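Local atomic coordinates of GCN5-related N-acetyltransferase (Anabaena variabilis, PDB entry 2OZG), a protein that binds coenzyme A and, as a GCN5-related acyltransferase, probably transfers acetyl groups to amines, with aminoglycosides suggested as substrates. Residues E344-S358 against L371-F385. Sequence-based numbering, arbitrary orientation. Where two conformers were deposited one is given.
Sequences ELQLDIKGLASLYTS and LQATETALLKATQIF
The F385 ring lies between two branched side chains: L355 CG sits over one face, offset toward the rim and 3.9 Å from the ring centroid, a CH-pi contact, while I384 CG2 of its own helix covers the centre of the opposite face. L355 CG, anti to the backbone N (chi1 179°), carries CD2 to the ring atom F385 CE2 at 3.5 Å, and Y356 CA approaches obliquely. This joins strand-helix pair 345-357 of the sterol carrier protein-like domain to strand-helix pair 371-385, with helix 362-367 in the connection; strand 371-373, outermost in the mixed sheet within this chain, runs antiparallel to strand 345-348. Q346 and Q372 form the hydrogen-bonded pair, Q346 N to Q372 O at 2.9 Å and Q372 N to Q346 O in return; their side-chain amides are 85° apart in plane. On the face carrying L345, L347, L371 and A373, against helix 375-385, L345 CD1 packs 3.8 Å from A381 CB. At the strand's start, the extended E344 chain passes A377 CB, CG to CB 3.5 Å, and crosses K380 at about a right angle. The syn lone pair of E344 OE2 receives K380 NZ at 2.9 Å; H311 N also donates to this oxygen, and K380 NZ has a second acceptor in E309 O. With an alanine in place of E344, K380 would probably lose its charge partner and H311 N its acceptor, and the CG packing on A377 CB would go. A water links E344 OE1 to T374 OG1, the side-chain oxygen of the N-cap residue of helix 375-385, which accepts from A377 N. In the Schellman motif ending helix 349-357, S358 OG donates to F385 O at 2.6 Å, with a C=O...OG angle of 168°.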
ATOM      1  N   GLU A 344      -9.241   5.415 -53.825  1.00 35.16           N
ATOM      2  CA  GLU A 344      -9.047   6.724 -53.256  1.00 33.89           C
ATOM      3  C   GLU A 344      -8.716   6.647 -51.786  1.00 33.68           C
ATOM      4  O   GLU A 344      -8.249   7.624 -51.230  1.00 29.73           O
ATOM      5  CB  GLU A 344     -10.298   7.603 -53.454  1.00 34.15           C
ATOM      6  CG  GLU A 344     -11.600   7.032 -52.839  1.00 41.19           C
ATOM      7  CD  GLU A 344     -12.934   7.780 -53.199  1.00 44.56           C
ATOM      8  OE1 GLU A 344     -12.935   8.873 -53.823  1.00 55.66           O
ATOM      9  OE2 GLU A 344     -13.995   7.213 -52.839  1.00 39.35           O
ATOM     10  N   LEU A 345      -9.000   5.519 -51.151  1.00 34.64           N
ATOM     11  CA  LEU A 345      -8.702   5.354 -49.735  1.00 32.18           C
ATOM     12  C   LEU A 345      -8.015   4.035 -49.585  1.00 33.40           C
ATOM     13  O   LEU A 345      -8.634   2.986 -49.801  1.00 35.91           O
ATOM     14  CB  LEU A 345      -9.954   5.458 -48.888  1.00 30.66           C
ATOM     15  CG  LEU A 345      -9.772   5.399 -47.354  1.00 37.91           C
ATOM     16  CD1 LEU A 345     -10.979   5.994 -46.657  1.00 36.94           C
ATOM     17  CD2 LEU A 345      -9.565   3.988 -46.854  1.00 35.77           C
ATOM     18  N   GLN A 346      -6.730   4.096 -49.223  1.00 29.17           N
ATOM     19  CA  GLN A 346      -5.875   2.918 -49.137  1.00 31.59           C
ATOM     20  C   GLN A 346      -5.527   2.555 -47.733  1.00 32.37           C
ATOM     21  O   GLN A 346      -5.157   3.411 -46.939  1.00 31.71           O
ATOM     22  CB  GLN A 346      -4.563   3.211 -49.841  1.00 34.44           C
ATOM     23  CG  GLN A 346      -4.811   3.893 -51.195  1.00 38.16           C
ATOM     24  CD  GLN A 346      -3.773   5.002 -51.441  1.00 56.77           C
ATOM     25  OE1 GLN A 346      -4.054   6.185 -51.223  1.00 57.65           O
ATOM     26  NE2 GLN A 346      -2.559   4.607 -51.801  1.00 61.72           N
ATOM     27  N   LEU A 347      -5.590   1.263 -47.445  1.00 31.77           N
ATOM     28  CA  LEU A 347      -5.284   0.791 -46.133  1.00 31.36           C
ATOM     29  C   LEU A 347      -5.035  -0.706 -46.145  1.00 32.86           C
ATOM     30  O   LEU A 347      -5.375  -1.429 -47.069  1.00 29.09           O
ATOM     31  CB  LEU A 347      -6.440   1.119 -45.166  1.00 31.40           C
ATOM     32  CG  LEU A 347      -7.872   0.921 -45.609  1.00 38.71           C
ATOM     33  CD1 LEU A 347      -8.169  -0.328 -46.324  1.00 45.63           C
ATOM     34  CD2 LEU A 347      -8.808   1.049 -44.404  1.00 36.61           C
ATOM     35  N   ASP A 348      -4.405  -1.146 -45.080  1.00 31.93           N
ATOM     36  CA  ASP A 348      -4.184  -2.535 -44.842  1.00 33.23           C
ATOM     37  C   ASP A 348      -5.458  -3.062 -44.218  1.00 31.75           C
ATOM     38  O   ASP A 348      -6.229  -2.302 -43.634  1.00 30.34           O
ATOM     39  CB  ASP A 348      -3.037  -2.663 -43.823  1.00 34.70           C
ATOM     40  CG  ASP A 348      -2.684  -4.096 -43.540  1.00 44.12           C
ATOM     41  OD1 ASP A 348      -2.161  -4.738 -44.473  1.00 38.65           O
ATOM     42  OD2 ASP A 348      -2.948  -4.569 -42.390  1.00 37.00           O
ATOM     43  N   ILE A 349      -5.640  -4.376 -44.275  1.00 29.64           N
ATOM     44  CA  ILE A 349      -6.790  -5.015 -43.667  1.00 30.10           C
ATOM     45  C   ILE A 349      -6.936  -4.627 -42.162  1.00 30.25           C
ATOM     46  O   ILE A 349      -8.052  -4.585 -41.627  1.00 31.32           O
ATOM     47  CB  ILE A 349      -6.707  -6.556 -43.919  1.00 31.29           C
ATOM     48  CG1 ILE A 349      -8.056  -7.206 -43.713  1.00 31.41           C
ATOM     49  CG2 ILE A 349      -5.631  -7.250 -43.044  1.00 32.97           C
ATOM     50  CD1 ILE A 349      -9.062  -6.820 -44.821  1.00 32.46           C
ATOM     51  N   LYS A 350      -5.818  -4.270 -41.493  1.00 33.00           N
ATOM     52  CA  LYS A 350      -5.854  -3.826 -40.107  1.00 31.59           C
ATOM     53  C   LYS A 350      -6.491  -2.481 -39.940  1.00 36.29           C
ATOM     54  O   LYS A 350      -7.261  -2.293 -38.990  1.00 33.51           O
ATOM     55  CB  LYS A 350      -4.499  -3.799 -39.429  1.00 33.44           C
ATOM     56  CG  LYS A 350      -3.868  -5.179 -39.363  1.00 32.64           C
ATOM     57  CD  LYS A 350      -2.621  -5.253 -38.527  1.00 32.04           C
ATOM     58  CE  LYS A 350      -1.459  -4.332 -38.926  1.00 34.21           C
ATOM     59  NZ  LYS A 350      -0.959  -4.529 -40.282  1.00 40.24           N
ATOM     60  N   GLY A 351      -6.164  -1.548 -40.856  1.00 35.42           N
ATOM     61  CA  GLY A 351      -6.756  -0.230 -40.831  1.00 35.50           C
ATOM     62  C   GLY A 351      -8.262  -0.337 -41.020  1.00 35.39           C
ATOM     63  O   GLY A 351      -9.027   0.396 -40.409  1.00 36.70           O
ATOM     64  N   LEU A 352      -8.680  -1.276 -41.872  1.00 38.00           N
ATOM     65  CA  LEU A 352     -10.086  -1.460 -42.205  1.00 32.40           C
ATOM     66  C   LEU A 352     -10.874  -1.948 -41.035  1.00 33.28           C
ATOM     67  O   LEU A 352     -12.042  -1.603 -40.902  1.00 32.86           O
ATOM     68  CB  LEU A 352     -10.227  -2.443 -43.373  1.00 35.67           C
ATOM     69  CG  LEU A 352     -11.670  -2.676 -43.882  1.00 35.70           C
ATOM     70  CD1 LEU A 352     -12.300  -1.369 -44.277  1.00 34.46           C
ATOM     71  CD2 LEU A 352     -11.704  -3.633 -45.007  1.00 29.95           C
ATOM     72  N   ALA A 353     -10.262  -2.785 -40.181  1.00 33.83           N
ATOM     73  CA  ALA A 353     -10.929  -3.225 -38.967  1.00 32.53           C
ATOM     74  C   ALA A 353     -11.342  -2.058 -38.052  1.00 32.04           C
ATOM     75  O   ALA A 353     -12.460  -2.031 -37.549  1.00 30.92           O
ATOM     76  CB  ALA A 353     -10.024  -4.140 -38.190  1.00 35.08           C
ATOM     77  N   SER A 354     -10.412  -1.116 -37.835  1.00 30.24           N
ATOM     78  CA  SER A 354     -10.637  -0.014 -36.908  1.00 31.85           C
ATOM     79  C   SER A 354     -11.621   0.946 -37.543  1.00 30.88           C
ATOM     80  O   SER A 354     -12.438   1.503 -36.844  1.00 33.73           O
ATOM     81  CB  SER A 354      -9.376   0.700 -36.555  1.00 32.91           C
ATOM     82  OG  SER A 354      -8.364  -0.162 -36.054  1.00 34.90           O
ATOM     83  N   LEU A 355     -11.537   1.097 -38.869  1.00 33.09           N
ATOM     84  CA  LEU A 355     -12.455   1.957 -39.606  1.00 32.78           C
ATOM     85  C   LEU A 355     -13.877   1.409 -39.524  1.00 32.64           C
ATOM     86  O   LEU A 355     -14.831   2.139 -39.224  1.00 34.28           O
ATOM     87  CB  LEU A 355     -12.042   2.013 -41.079  1.00 34.33           C
ATOM     88  CG  LEU A 355     -12.933   2.870 -42.006  1.00 30.41           C
ATOM     89  CD1 LEU A 355     -12.853   4.320 -41.630  1.00 37.16           C
ATOM     90  CD2 LEU A 355     -12.594   2.683 -43.464  1.00 33.77           C
ATOM     91  N   TYR A 356     -13.997   0.104 -39.784  1.00 30.57           N
ATOM     92  CA  TYR A 356     -15.282  -0.613 -39.793  1.00 30.11           C
ATOM     93  C   TYR A 356     -16.081  -0.512 -38.525  1.00 32.06           C
ATOM     94  O   TYR A 356     -17.293  -0.312 -38.534  1.00 29.99           O
ATOM     95  CB  TYR A 356     -15.010  -2.092 -40.055  1.00 32.57           C
ATOM     96  CG  TYR A 356     -16.212  -3.045 -40.187  1.00 31.61           C
ATOM     97  CD1 TYR A 356     -16.782  -3.634 -39.099  1.00 30.67           C
ATOM     98  CD2 TYR A 356     -16.692  -3.400 -41.411  1.00 33.97           C
ATOM     99  CE1 TYR A 356     -17.841  -4.571 -39.236  1.00 34.79           C
ATOM    100  CE2 TYR A 356     -17.772  -4.296 -41.549  1.00 36.37           C
ATOM    101  CZ  TYR A 356     -18.319  -4.878 -40.461  1.00 35.32           C
ATOM    102  OH  TYR A 356     -19.386  -5.772 -40.627  1.00 37.67           O
ATOM    103  N   THR A 357     -15.400  -0.641 -37.399  1.00 32.96           N
ATOM    104  CA  THR A 357     -16.073  -0.596 -36.080  1.00 33.96           C
ATOM    105  C   THR A 357     -16.361   0.768 -35.490  1.00 34.78           C
ATOM    106  O   THR A 357     -17.055   0.864 -34.461  1.00 37.27           O
ATOM    107  CB  THR A 357     -15.190  -1.325 -35.038  1.00 33.29           C
ATOM    108  OG1 THR A 357     -13.964  -0.615 -34.887  1.00 36.36           O
ATOM    109  CG2 THR A 357     -14.951  -2.729 -35.477  1.00 29.84           C
ATOM    110  N   SER A 358     -15.857   1.820 -36.124  1.00 31.67           N
ATOM    111  CA  SER A 358     -15.981   3.180 -35.619  1.00 32.50           C
ATOM    112  C   SER A 358     -15.220   3.433 -34.343  1.00 33.64           C
ATOM    113  O   SER A 358     -15.517   4.372 -33.630  1.00 37.35           O
ATOM    114  CB  SER A 358     -17.459   3.595 -35.373  1.00 33.99           C
ATOM    115  OG  SER A 358     -18.243   3.048 -36.370  1.00 31.30           O
ATOM    116  N   LEU A 371      -4.368   4.774 -42.664  1.00 28.23           N
ATOM    117  CA  LEU A 371      -4.996   4.930 -43.954  1.00 32.47           C
ATOM    118  C   LEU A 371      -4.483   6.202 -44.635  1.00 35.85           C
ATOM    119  O   LEU A 371      -3.973   7.088 -43.973  1.00 33.86           O
ATOM    120  CB  LEU A 371      -6.529   4.907 -43.856  1.00 30.11           C
ATOM    121  CG  LEU A 371      -7.376   5.955 -43.126  1.00 31.10           C
ATOM    122  CD1 LEU A 371      -7.490   7.236 -43.969  1.00 38.40           C
ATOM    123  CD2 LEU A 371      -8.758   5.452 -42.850  1.00 35.69           C
ATOM    124  N   GLN A 372      -4.535   6.205 -45.965  1.00 34.82           N
ATOM    125  CA  GLN A 372      -4.255   7.389 -46.769  1.00 36.40           C
ATOM    126  C   GLN A 372      -5.503   7.639 -47.615  1.00 34.65           C
ATOM    127  O   GLN A 372      -6.075   6.698 -48.210  1.00 34.37           O
ATOM    128  CB  GLN A 372      -3.075   7.142 -47.716  1.00 34.71           C
ATOM    129  CG  GLN A 372      -1.831   6.693 -47.008  1.00 48.26           C
ATOM    130  CD  GLN A 372      -0.573   6.964 -47.846  1.00 50.37           C
ATOM    131  OE1 GLN A 372      -0.631   7.029 -49.091  1.00 64.99           O
ATOM    132  NE2 GLN A 372       0.568   7.149 -47.154  1.00 64.81           N
ATOM    133  N   ALA A 373      -5.954   8.875 -47.660  1.00 36.42           N
ATOM    134  CA  ALA A 373      -7.108   9.219 -48.467  1.00 36.85           C
ATOM    135  C   ALA A 373      -7.094  10.669 -48.948  1.00 37.44           C
ATOM    136  O   ALA A 373      -6.386  11.510 -48.409  1.00 37.18           O
ATOM    137  CB  ALA A 373      -8.374   8.969 -47.679  1.00 37.49           C
ATOM    138  N   THR A 374      -7.888  10.919 -49.989  1.00 37.35           N
ATOM    139  CA  THR A 374      -8.173  12.272 -50.484  1.00 35.42           C
ATOM    140  C   THR A 374      -9.174  12.847 -49.480  1.00 36.82           C
ATOM    141  O   THR A 374      -9.825  12.096 -48.729  1.00 34.99           O
ATOM    142  CB  THR A 374      -8.809  12.213 -51.881  1.00 36.72           C
ATOM    143  OG1 THR A 374     -10.035  11.459 -51.834  1.00 32.88           O
ATOM    144  CG2 THR A 374      -7.877  11.491 -52.870  1.00 37.23           C
ATOM    145  N   GLU A 375      -9.314  14.158 -49.441  1.00 36.01           N
ATOM    146  CA  GLU A 375     -10.246  14.764 -48.521  1.00 36.99           C
ATOM    147  C   GLU A 375     -11.677  14.355 -48.807  1.00 33.75           C
ATOM    148  O   GLU A 375     -12.461  14.224 -47.903  1.00 31.90           O
ATOM    149  CB  GLU A 375     -10.133  16.283 -48.551  1.00 37.48           C
ATOM    150  CG  GLU A 375      -8.828  16.833 -47.935  1.00 45.11           C
ATOM    151  CD  GLU A 375      -8.901  18.341 -47.554  1.00 40.01           C
ATOM    152  N   THR A 376     -12.019  14.142 -50.066  1.00 30.31           N
ATOM    153  CA  THR A 376     -13.357  13.711 -50.405  1.00 33.08           C
ATOM    154  C   THR A 376     -13.601  12.303 -49.907  1.00 34.45           C
ATOM    155  O   THR A 376     -14.619  12.022 -49.263  1.00 34.68           O
ATOM    156  CB  THR A 376     -13.583  13.799 -51.916  1.00 34.93           C
ATOM    157  OG1 THR A 376     -13.262  15.130 -52.324  1.00 40.34           O
ATOM    158  CG2 THR A 376     -15.045  13.525 -52.226  1.00 33.09           C
ATOM    159  N   ALA A 377     -12.649  11.419 -50.147  1.00 33.12           N
ATOM    160  CA  ALA A 377     -12.799  10.077 -49.633  1.00 34.78           C
ATOM    161  C   ALA A 377     -12.821  10.110 -48.102  1.00 32.44           C
ATOM    162  O   ALA A 377     -13.580   9.383 -47.498  1.00 33.80           O
ATOM    163  CB  ALA A 377     -11.702   9.207 -50.111  1.00 36.19           C
ATOM    164  N   LEU A 378     -12.027  10.948 -47.462  1.00 33.32           N
ATOM    165  CA  LEU A 378     -12.061  11.031 -45.993  0.50 33.76           C
ATOM    166  C   LEU A 378     -13.454  11.404 -45.523  1.00 32.41           C
ATOM    167  O   LEU A 378     -13.949  10.858 -44.559  1.00 33.43           O
ATOM    168  CB  LEU A 378     -11.061  12.047 -45.440  0.50 33.87           C
ATOM    169  CG  LEU A 378      -9.555  11.754 -45.398  0.50 32.07           C
ATOM    170  CD1 LEU A 378      -8.864  12.923 -44.751  0.50 34.38           C
ATOM    171  CD2 LEU A 378      -9.242  10.482 -44.609  0.50 30.98           C
ATOM    172  N   LEU A 379     -14.084  12.358 -46.221  1.00 36.32           N
ATOM    173  CA  LEU A 379     -15.426  12.792 -45.853  1.00 36.25           C
ATOM    174  C   LEU A 379     -16.445  11.675 -46.053  1.00 35.27           C
ATOM    175  O   LEU A 379     -17.278  11.422 -45.194  1.00 32.54           O
ATOM    176  CB  LEU A 379     -15.846  14.049 -46.628  1.00 38.32           C
ATOM    177  CG  LEU A 379     -17.284  14.504 -46.330  1.00 39.15           C
ATOM    178  CD1 LEU A 379     -17.457  14.775 -44.852  1.00 42.42           C
ATOM    179  CD2 LEU A 379     -17.672  15.714 -47.168  1.00 39.43           C
ATOM    180  N   LYS A 380     -16.394  11.018 -47.202  1.00 32.70           N
ATOM    181  CA  LYS A 380     -17.307   9.927 -47.471  1.00 32.58           C
ATOM    182  C   LYS A 380     -17.145   8.828 -46.416  1.00 30.13           C
ATOM    183  O   LYS A 380     -18.133   8.388 -45.821  1.00 32.62           O
ATOM    184  CB  LYS A 380     -17.114   9.416 -48.899  1.00 31.88           C
ATOM    185  CG  LYS A 380     -17.458  10.444 -49.906  1.00 29.24           C
ATOM    186  CD  LYS A 380     -17.466   9.905 -51.339  1.00 37.21           C
ATOM    187  CE  LYS A 380     -16.080   9.357 -51.792  1.00 45.56           C
ATOM    188  NZ  LYS A 380     -16.026   9.217 -53.293  1.00 45.03           N
ATOM    189  N   ALA A 381     -15.914   8.437 -46.120  1.00 28.57           N
ATOM    190  CA  ALA A 381     -15.690   7.429 -45.079  1.00 29.95           C
ATOM    191  C   ALA A 381     -16.160   7.868 -43.690  1.00 29.84           C
ATOM    192  O   ALA A 381     -16.620   7.051 -42.907  1.00 28.95           O
ATOM    193  CB  ALA A 381     -14.278   7.065 -45.003  1.00 29.46           C
ATOM    194  N   THR A 382     -16.039   9.147 -43.384  1.00 29.74           N
ATOM    195  CA  THR A 382     -16.494   9.631 -42.096  1.00 30.62           C
ATOM    196  C   THR A 382     -17.999   9.493 -42.001  1.00 30.82           C
ATOM    197  O   THR A 382     -18.513   9.062 -40.983  1.00 34.55           O
ATOM    198  CB  THR A 382     -16.086  11.100 -41.898  1.00 29.17           C
ATOM    199  OG1 THR A 382     -14.677  11.193 -41.988  1.00 28.28           O
ATOM    200  CG2 THR A 382     -16.518  11.635 -40.578  1.00 32.60           C
ATOM    201  N   GLN A 383     -18.691   9.841 -43.078  1.00 29.11           N
ATOM    202  CA  GLN A 383     -20.139   9.764 -43.110  1.00 33.41           C
ATOM    203  C   GLN A 383     -20.611   8.304 -43.004  1.00 32.98           C
ATOM    204  O   GLN A 383     -21.538   7.984 -42.237  1.00 37.37           O
ATOM    205  CB  GLN A 383     -20.655  10.371 -44.428  1.00 32.28           C
ATOM    206  CG  GLN A 383     -20.409  11.894 -44.546  1.00 37.43           C
ATOM    207  CD  GLN A 383     -20.689  12.430 -45.927  1.00 37.95           C
ATOM    208  OE1 GLN A 383     -20.689  11.669 -46.898  1.00 39.96           O
ATOM    209  NE2 GLN A 383     -20.882  13.744 -46.039  1.00 27.48           N
ATOM    210  N   ILE A 384     -19.959   7.427 -43.770  1.00 31.27           N
ATOM    211  CA  ILE A 384     -20.308   5.981 -43.806  1.00 31.57           C
ATOM    212  C   ILE A 384     -20.127   5.257 -42.480  1.00 34.14           C
ATOM    213  O   ILE A 384     -21.010   4.478 -42.044  1.00 34.56           O
ATOM    214  CB  ILE A 384     -19.483   5.254 -44.909  1.00 27.87           C
ATOM    215  CG1 ILE A 384     -19.905   5.747 -46.292  1.00 34.77           C
ATOM    216  CG2 ILE A 384     -19.642   3.732 -44.892  1.00 33.63           C
ATOM    217  CD1 ILE A 384     -18.996   5.320 -47.432  1.00 36.37           C
ATOM    218  N   PHE A 385     -18.972   5.473 -41.851  1.00 31.93           N
ATOM    219  CA  PHE A 385     -18.611   4.656 -40.673  1.00 32.07           C
ATOM    220  C   PHE A 385     -18.872   5.277 -39.321  1.00 34.25           C
ATOM    221  O   PHE A 385     -18.547   4.672 -38.320  1.00 36.56           O
ATOM    222  CB  PHE A 385     -17.142   4.196 -40.764  1.00 29.31           C
ATOM    223  CG  PHE A 385     -16.888   3.262 -41.931  1.00 33.30           C
ATOM    224  CD1 PHE A 385     -17.292   1.920 -41.858  1.00 32.86           C
ATOM    225  CD2 PHE A 385     -16.235   3.710 -43.069  1.00 30.65           C
ATOM    226  CE1 PHE A 385     -17.115   1.066 -42.947  1.00 27.34           C
ATOM    227  CE2 PHE A 385     -16.049   2.853 -44.191  1.00 31.05           C
ATOM    228  CZ  PHE A 385     -16.485   1.542 -44.108  1.00 33.84           C
TER
HETATM  229  O   HOH W   1     -10.999  10.749 -54.214  1.00 53.63           O